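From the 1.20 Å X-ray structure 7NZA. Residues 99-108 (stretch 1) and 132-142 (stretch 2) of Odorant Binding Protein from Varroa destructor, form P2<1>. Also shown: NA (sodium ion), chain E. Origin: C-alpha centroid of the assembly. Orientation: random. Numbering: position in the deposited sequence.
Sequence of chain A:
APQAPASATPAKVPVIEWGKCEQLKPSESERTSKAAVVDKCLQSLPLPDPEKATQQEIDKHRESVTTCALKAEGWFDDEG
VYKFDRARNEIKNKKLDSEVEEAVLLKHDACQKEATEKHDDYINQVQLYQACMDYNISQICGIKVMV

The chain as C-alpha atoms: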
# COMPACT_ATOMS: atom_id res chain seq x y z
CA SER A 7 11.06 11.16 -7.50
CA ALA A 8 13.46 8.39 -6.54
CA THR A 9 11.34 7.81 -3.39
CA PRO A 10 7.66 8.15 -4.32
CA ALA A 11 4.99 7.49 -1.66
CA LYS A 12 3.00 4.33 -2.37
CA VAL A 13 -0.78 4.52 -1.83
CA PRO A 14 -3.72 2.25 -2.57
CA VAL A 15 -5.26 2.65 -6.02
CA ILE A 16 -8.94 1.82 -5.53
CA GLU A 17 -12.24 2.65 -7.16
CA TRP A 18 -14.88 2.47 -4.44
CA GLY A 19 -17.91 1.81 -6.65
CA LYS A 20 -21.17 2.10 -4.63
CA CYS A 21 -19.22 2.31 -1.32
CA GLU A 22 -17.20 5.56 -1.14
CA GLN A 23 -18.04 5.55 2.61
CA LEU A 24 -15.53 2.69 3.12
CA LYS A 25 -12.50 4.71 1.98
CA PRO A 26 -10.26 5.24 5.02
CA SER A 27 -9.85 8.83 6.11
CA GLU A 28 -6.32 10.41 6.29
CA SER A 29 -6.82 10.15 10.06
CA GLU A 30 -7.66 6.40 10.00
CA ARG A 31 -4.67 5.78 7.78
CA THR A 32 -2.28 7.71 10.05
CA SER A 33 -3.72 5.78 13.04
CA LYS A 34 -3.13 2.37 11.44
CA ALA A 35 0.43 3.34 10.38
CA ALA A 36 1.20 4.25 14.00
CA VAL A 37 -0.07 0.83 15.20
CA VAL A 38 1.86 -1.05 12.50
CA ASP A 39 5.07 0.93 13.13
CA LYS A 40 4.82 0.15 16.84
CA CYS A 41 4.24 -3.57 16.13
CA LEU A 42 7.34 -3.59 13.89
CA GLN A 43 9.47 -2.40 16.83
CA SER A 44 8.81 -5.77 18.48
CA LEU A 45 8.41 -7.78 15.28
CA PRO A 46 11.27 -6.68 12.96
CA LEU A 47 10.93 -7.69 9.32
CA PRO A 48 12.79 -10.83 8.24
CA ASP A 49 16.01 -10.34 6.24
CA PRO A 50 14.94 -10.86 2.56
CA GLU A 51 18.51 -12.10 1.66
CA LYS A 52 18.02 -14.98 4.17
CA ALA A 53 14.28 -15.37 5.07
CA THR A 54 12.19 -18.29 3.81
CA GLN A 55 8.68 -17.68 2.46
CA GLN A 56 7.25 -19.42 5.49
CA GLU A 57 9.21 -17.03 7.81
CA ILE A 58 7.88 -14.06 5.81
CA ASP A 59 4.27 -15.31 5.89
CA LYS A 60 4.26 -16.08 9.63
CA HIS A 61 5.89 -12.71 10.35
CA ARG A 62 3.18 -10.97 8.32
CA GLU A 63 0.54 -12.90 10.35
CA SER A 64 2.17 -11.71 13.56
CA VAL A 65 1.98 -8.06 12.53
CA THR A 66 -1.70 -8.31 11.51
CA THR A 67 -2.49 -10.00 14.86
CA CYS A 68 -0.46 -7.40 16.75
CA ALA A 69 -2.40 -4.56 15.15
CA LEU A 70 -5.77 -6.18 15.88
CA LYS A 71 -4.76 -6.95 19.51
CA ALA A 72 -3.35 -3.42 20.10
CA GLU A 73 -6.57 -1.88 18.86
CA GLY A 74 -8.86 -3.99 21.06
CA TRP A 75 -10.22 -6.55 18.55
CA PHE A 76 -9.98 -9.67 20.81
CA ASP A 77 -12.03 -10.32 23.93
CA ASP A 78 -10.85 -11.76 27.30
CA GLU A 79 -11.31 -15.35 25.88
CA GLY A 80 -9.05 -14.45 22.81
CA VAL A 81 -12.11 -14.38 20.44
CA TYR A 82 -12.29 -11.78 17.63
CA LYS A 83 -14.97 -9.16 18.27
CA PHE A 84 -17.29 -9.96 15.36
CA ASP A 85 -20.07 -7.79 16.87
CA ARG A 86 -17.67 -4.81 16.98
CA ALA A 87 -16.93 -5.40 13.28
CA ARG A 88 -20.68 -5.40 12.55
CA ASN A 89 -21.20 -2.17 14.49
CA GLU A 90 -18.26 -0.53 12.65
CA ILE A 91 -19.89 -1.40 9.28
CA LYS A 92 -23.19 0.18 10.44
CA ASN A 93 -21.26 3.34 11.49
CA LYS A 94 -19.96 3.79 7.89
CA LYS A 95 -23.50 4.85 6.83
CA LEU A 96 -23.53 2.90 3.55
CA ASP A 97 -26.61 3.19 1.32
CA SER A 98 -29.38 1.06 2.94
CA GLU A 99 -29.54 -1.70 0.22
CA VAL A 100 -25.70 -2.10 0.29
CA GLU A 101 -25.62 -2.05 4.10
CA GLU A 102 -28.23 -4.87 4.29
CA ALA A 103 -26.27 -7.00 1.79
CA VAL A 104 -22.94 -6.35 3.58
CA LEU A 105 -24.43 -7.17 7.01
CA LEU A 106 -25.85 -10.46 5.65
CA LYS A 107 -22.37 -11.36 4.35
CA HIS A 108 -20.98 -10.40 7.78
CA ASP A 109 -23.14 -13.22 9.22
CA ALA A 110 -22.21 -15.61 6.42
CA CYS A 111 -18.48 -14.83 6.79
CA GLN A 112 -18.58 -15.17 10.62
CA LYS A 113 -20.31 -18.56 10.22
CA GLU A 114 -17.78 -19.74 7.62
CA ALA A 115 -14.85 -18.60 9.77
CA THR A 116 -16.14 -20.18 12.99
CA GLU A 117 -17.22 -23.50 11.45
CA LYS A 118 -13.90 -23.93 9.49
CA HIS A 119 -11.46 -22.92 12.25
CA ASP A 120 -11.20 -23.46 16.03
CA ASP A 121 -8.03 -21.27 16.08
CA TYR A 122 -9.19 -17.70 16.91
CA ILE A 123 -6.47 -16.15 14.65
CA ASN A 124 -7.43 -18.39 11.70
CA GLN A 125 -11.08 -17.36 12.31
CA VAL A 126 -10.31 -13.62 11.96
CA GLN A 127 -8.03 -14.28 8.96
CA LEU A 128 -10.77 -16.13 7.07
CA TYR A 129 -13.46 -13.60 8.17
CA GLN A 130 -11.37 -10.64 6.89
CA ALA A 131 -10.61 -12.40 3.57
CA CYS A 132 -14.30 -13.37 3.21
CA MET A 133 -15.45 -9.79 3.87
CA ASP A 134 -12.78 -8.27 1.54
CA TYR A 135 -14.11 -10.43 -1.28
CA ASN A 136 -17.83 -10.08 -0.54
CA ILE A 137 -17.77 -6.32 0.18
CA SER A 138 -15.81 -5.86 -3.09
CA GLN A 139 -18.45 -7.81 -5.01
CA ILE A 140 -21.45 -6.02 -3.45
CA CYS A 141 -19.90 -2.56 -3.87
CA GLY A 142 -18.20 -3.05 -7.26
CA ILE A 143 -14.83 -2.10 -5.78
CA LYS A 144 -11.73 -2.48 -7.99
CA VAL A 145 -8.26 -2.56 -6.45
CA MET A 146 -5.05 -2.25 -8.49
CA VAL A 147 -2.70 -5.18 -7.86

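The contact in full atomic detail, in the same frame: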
# COMPACT_ATOMS: atom_id res chain seq x y z
N GLU A 99 -29.44 -0.38 0.92
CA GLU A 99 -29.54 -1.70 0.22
C GLU A 99 -28.15 -2.36 0.35
O GLU A 99 -28.07 -3.58 0.62
CB GLU A 99 -29.89 -1.57 -1.27
N VAL A 100 -27.08 -1.60 0.14
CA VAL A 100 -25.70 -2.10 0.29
C VAL A 100 -25.47 -2.51 1.73
O VAL A 100 -24.90 -3.59 1.94
CB VAL A 100 -24.70 -1.03 -0.13
CG1 VAL A 100 -23.31 -1.38 0.37
CG2 VAL A 100 -24.76 -0.86 -1.64
N GLU A 101 -25.83 -1.70 2.70
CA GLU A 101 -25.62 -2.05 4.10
C GLU A 101 -26.25 -3.42 4.35
O GLU A 101 -25.67 -4.25 5.05
CB GLU A 101 -26.14 -0.95 5.03
CG GLU A 101 -25.97 -1.35 6.47
CD GLU A 101 -26.54 -0.41 7.51
OE1 GLU A 101 -25.92 0.63 7.76
OE2 GLU A 101 -27.62 -0.73 8.09
N GLU A 102 -27.53 -3.61 3.98
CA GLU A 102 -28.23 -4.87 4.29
C GLU A 102 -27.46 -6.06 3.69
O GLU A 102 -27.29 -7.07 4.39
CB GLU A 102 -29.62 -4.82 3.69
CG GLU A 102 -30.47 -6.02 4.15
CD GLU A 102 -31.89 -6.04 3.59
OE1 GLU A 102 -32.40 -4.92 3.33
OE2 GLU A 102 -32.45 -7.15 3.36
N ALA A 103 -27.02 -5.92 2.44
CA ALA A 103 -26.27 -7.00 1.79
C ALA A 103 -24.94 -7.25 2.51
O ALA A 103 -24.58 -8.40 2.73
CB ALA A 103 -26.08 -6.61 0.34
N VAL A 104 -24.22 -6.20 2.85
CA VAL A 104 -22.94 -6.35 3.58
C VAL A 104 -23.15 -7.01 4.94
O VAL A 104 -22.36 -7.90 5.35
CB VAL A 104 -22.18 -5.02 3.64
CG1 VAL A 104 -21.00 -5.17 4.58
CG2 VAL A 104 -21.78 -4.53 2.24
N LEU A 105 -24.18 -6.60 5.67
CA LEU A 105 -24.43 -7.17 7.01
C LEU A 105 -24.87 -8.65 6.90
O LEU A 105 -24.56 -9.42 7.82
CB LEU A 105 -25.50 -6.30 7.68
CG LEU A 105 -25.00 -4.94 8.20
CD1 LEU A 105 -26.20 -4.20 8.78
CD2 LEU A 105 -23.89 -5.07 9.21
N LEU A 106 -25.52 -9.03 5.84
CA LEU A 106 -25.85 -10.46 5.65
C LEU A 106 -24.59 -11.24 5.38
O LEU A 106 -24.37 -12.31 5.95
CB LEU A 106 -26.85 -10.63 4.50
CG LEU A 106 -27.36 -12.05 4.30
CD1 LEU A 106 -28.07 -12.57 5.57
CD2 LEU A 106 -28.30 -12.08 3.12
N LYS A 107 -23.66 -10.69 4.57
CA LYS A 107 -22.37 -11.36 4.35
C LYS A 107 -21.57 -11.34 5.62
O LYS A 107 -20.78 -12.29 5.85
CB LYS A 107 -21.65 -10.78 3.13
CG LYS A 107 -22.28 -11.14 1.80
CD LYS A 107 -22.31 -12.63 1.59
CE LYS A 107 -22.70 -12.96 0.16
NZ LYS A 107 -22.58 -14.42 -0.03
N HIS A 108 -21.66 -10.33 6.48
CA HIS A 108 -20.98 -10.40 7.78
C HIS A 108 -21.39 -11.71 8.45
O HIS A 108 -20.54 -12.40 9.03
CB HIS A 108 -21.35 -9.18 8.65
CG HIS A 108 -20.93 -9.30 10.03
ND1 HIS A 108 -19.65 -9.06 10.42
CD2 HIS A 108 -21.64 -9.72 11.10
CE1 HIS A 108 -19.56 -9.30 11.71
NE2 HIS A 108 -20.78 -9.70 12.16
N CYS A 132 -12.88 -13.18 3.63
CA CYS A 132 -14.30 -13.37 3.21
C CYS A 132 -14.99 -12.02 3.02
O CYS A 132 -15.68 -11.80 2.02
CB CYS A 132 -15.04 -14.24 4.20
SG CYS A 132 -16.76 -14.67 3.85
N MET A 133 -14.78 -11.13 3.95
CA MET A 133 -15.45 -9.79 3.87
C MET A 133 -14.77 -8.96 2.78
O MET A 133 -15.45 -8.22 2.07
CB MET A 133 -15.42 -9.09 5.21
CG MET A 133 -16.37 -9.78 6.17
SD MET A 133 -18.10 -9.76 5.66
CE MET A 133 -18.61 -8.11 6.13
N ASP A 134 -13.46 -9.06 2.62
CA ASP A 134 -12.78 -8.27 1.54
C ASP A 134 -13.40 -8.64 0.21
O ASP A 134 -13.79 -7.76 -0.58
CB ASP A 134 -11.29 -8.52 1.59
CG ASP A 134 -10.46 -7.60 0.74
OD1 ASP A 134 -9.88 -6.68 1.26
OD2 ASP A 134 -10.54 -7.79 -0.46
N TYR A 135 -13.54 -9.94 -0.04
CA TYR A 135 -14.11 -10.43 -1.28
C TYR A 135 -15.57 -10.06 -1.44
O TYR A 135 -15.97 -9.48 -2.42
CB TYR A 135 -13.94 -11.95 -1.34
CG TYR A 135 -14.55 -12.53 -2.56
CD1 TYR A 135 -14.10 -12.21 -3.83
CD2 TYR A 135 -15.67 -13.30 -2.45
CE1 TYR A 135 -14.72 -12.71 -4.97
CE2 TYR A 135 -16.22 -13.92 -3.57
CZ TYR A 135 -15.77 -13.58 -4.82
OH TYR A 135 -16.38 -14.15 -5.93
N ASN A 136 -16.38 -10.34 -0.42
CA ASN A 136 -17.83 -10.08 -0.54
C ASN A 136 -18.17 -8.60 -0.55
O ASN A 136 -19.03 -8.22 -1.35
CB ASN A 136 -18.60 -10.78 0.56
CG ASN A 136 -18.78 -12.24 0.27
OD1 ASN A 136 -19.60 -12.57 -0.60
ND2 ASN A 136 -18.01 -13.09 0.90
N ILE A 137 -17.54 -7.78 0.23
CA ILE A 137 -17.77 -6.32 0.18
C ILE A 137 -17.41 -5.84 -1.19
O ILE A 137 -18.08 -5.01 -1.81
CB ILE A 137 -17.06 -5.58 1.29
CG1 ILE A 137 -17.62 -5.93 2.67
CG2 ILE A 137 -17.18 -4.08 1.03
CD1 ILE A 137 -16.84 -5.33 3.78
N SER A 138 -16.27 -6.30 -1.74
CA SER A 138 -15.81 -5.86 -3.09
C SER A 138 -16.86 -6.19 -4.14
O SER A 138 -17.15 -5.37 -5.05
CB SER A 138 -14.46 -6.44 -3.47
OG SER A 138 -13.47 -5.99 -2.63
N GLN A 139 -17.41 -7.39 -4.05
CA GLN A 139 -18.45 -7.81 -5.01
C GLN A 139 -19.70 -6.97 -4.88
O GLN A 139 -20.23 -6.52 -5.88
CB GLN A 139 -18.83 -9.29 -4.82
CG GLN A 139 -17.74 -10.27 -5.12
CD GLN A 139 -17.50 -10.32 -6.60
OE1 GLN A 139 -18.41 -10.58 -7.38
NE2 GLN A 139 -16.28 -10.09 -7.02
N ILE A 140 -20.20 -6.76 -3.68
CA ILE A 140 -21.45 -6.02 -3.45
C ILE A 140 -21.28 -4.59 -3.92
O ILE A 140 -22.16 -3.99 -4.55
CB ILE A 140 -21.84 -6.09 -1.98
CG1 ILE A 140 -22.28 -7.49 -1.61
CG2 ILE A 140 -22.86 -4.99 -1.64
CD1 ILE A 140 -22.25 -7.79 -0.14
N CYS A 141 -20.13 -4.01 -3.65
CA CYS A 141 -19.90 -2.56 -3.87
C CYS A 141 -19.42 -2.28 -5.29
O CYS A 141 -19.41 -1.12 -5.68
CB CYS A 141 -18.87 -2.09 -2.88
SG CYS A 141 -19.45 -2.05 -1.17
N GLY A 142 -18.93 -3.28 -5.99
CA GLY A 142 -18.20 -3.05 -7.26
C GLY A 142 -16.87 -2.37 -7.09
O GLY A 142 -16.52 -1.49 -7.91
NA NA E . -25.24 -8.80 10.47

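No hydrogen bond crosses between these two helices, even where polar side chains meet: the closest atoms of Lys-107 and Asn-136 are CE and OD1, 3.2 Å apart, and Lys-107 NZ lies 3.6 Å from Asn-136 OD1. Asn-136 ND2 donates to Cys-132 O, 2.9 Å, within its own helix, while OD1 faces Lys-107.

Most of the rest is apolar packing between nearly antiparallel helices, whose axes cross at 157° and approach to 9.8 Å. Ile-140 is a knob, with the largest area covered by the other stretch, 90 Å², seated among Val-100, Ala-103, Val-104 and Lys-107. Its branched, extended side chain fills this hole: Ile-140 CD1 lies 4.0 Å from Ala-103 CB and 3.9 Å from Lys-107 CG. Ala-103 points toward the partner helix, its methyl adding little bulk, and Ile-140 CD1 lies 3.7 Å from Ala-103 O.

Compact, branched Val-104 is buried and suits this apolar surface: its CG1 lies 4.0 Å from Ile-137 CG1, its CG2 4.1 Å from Ile-140 CG2. Met-133 leaves its backbone sideways, but its flexible chain, m at all three chi angles, brings SD to 3.6 Å from His-108 CA and CE to 4.1 Å from Val-104 CG1. At the other end, CG1 of buried Val-100 packs 4.2 Å from both Ile-140 CG2 and Cys-141 SG.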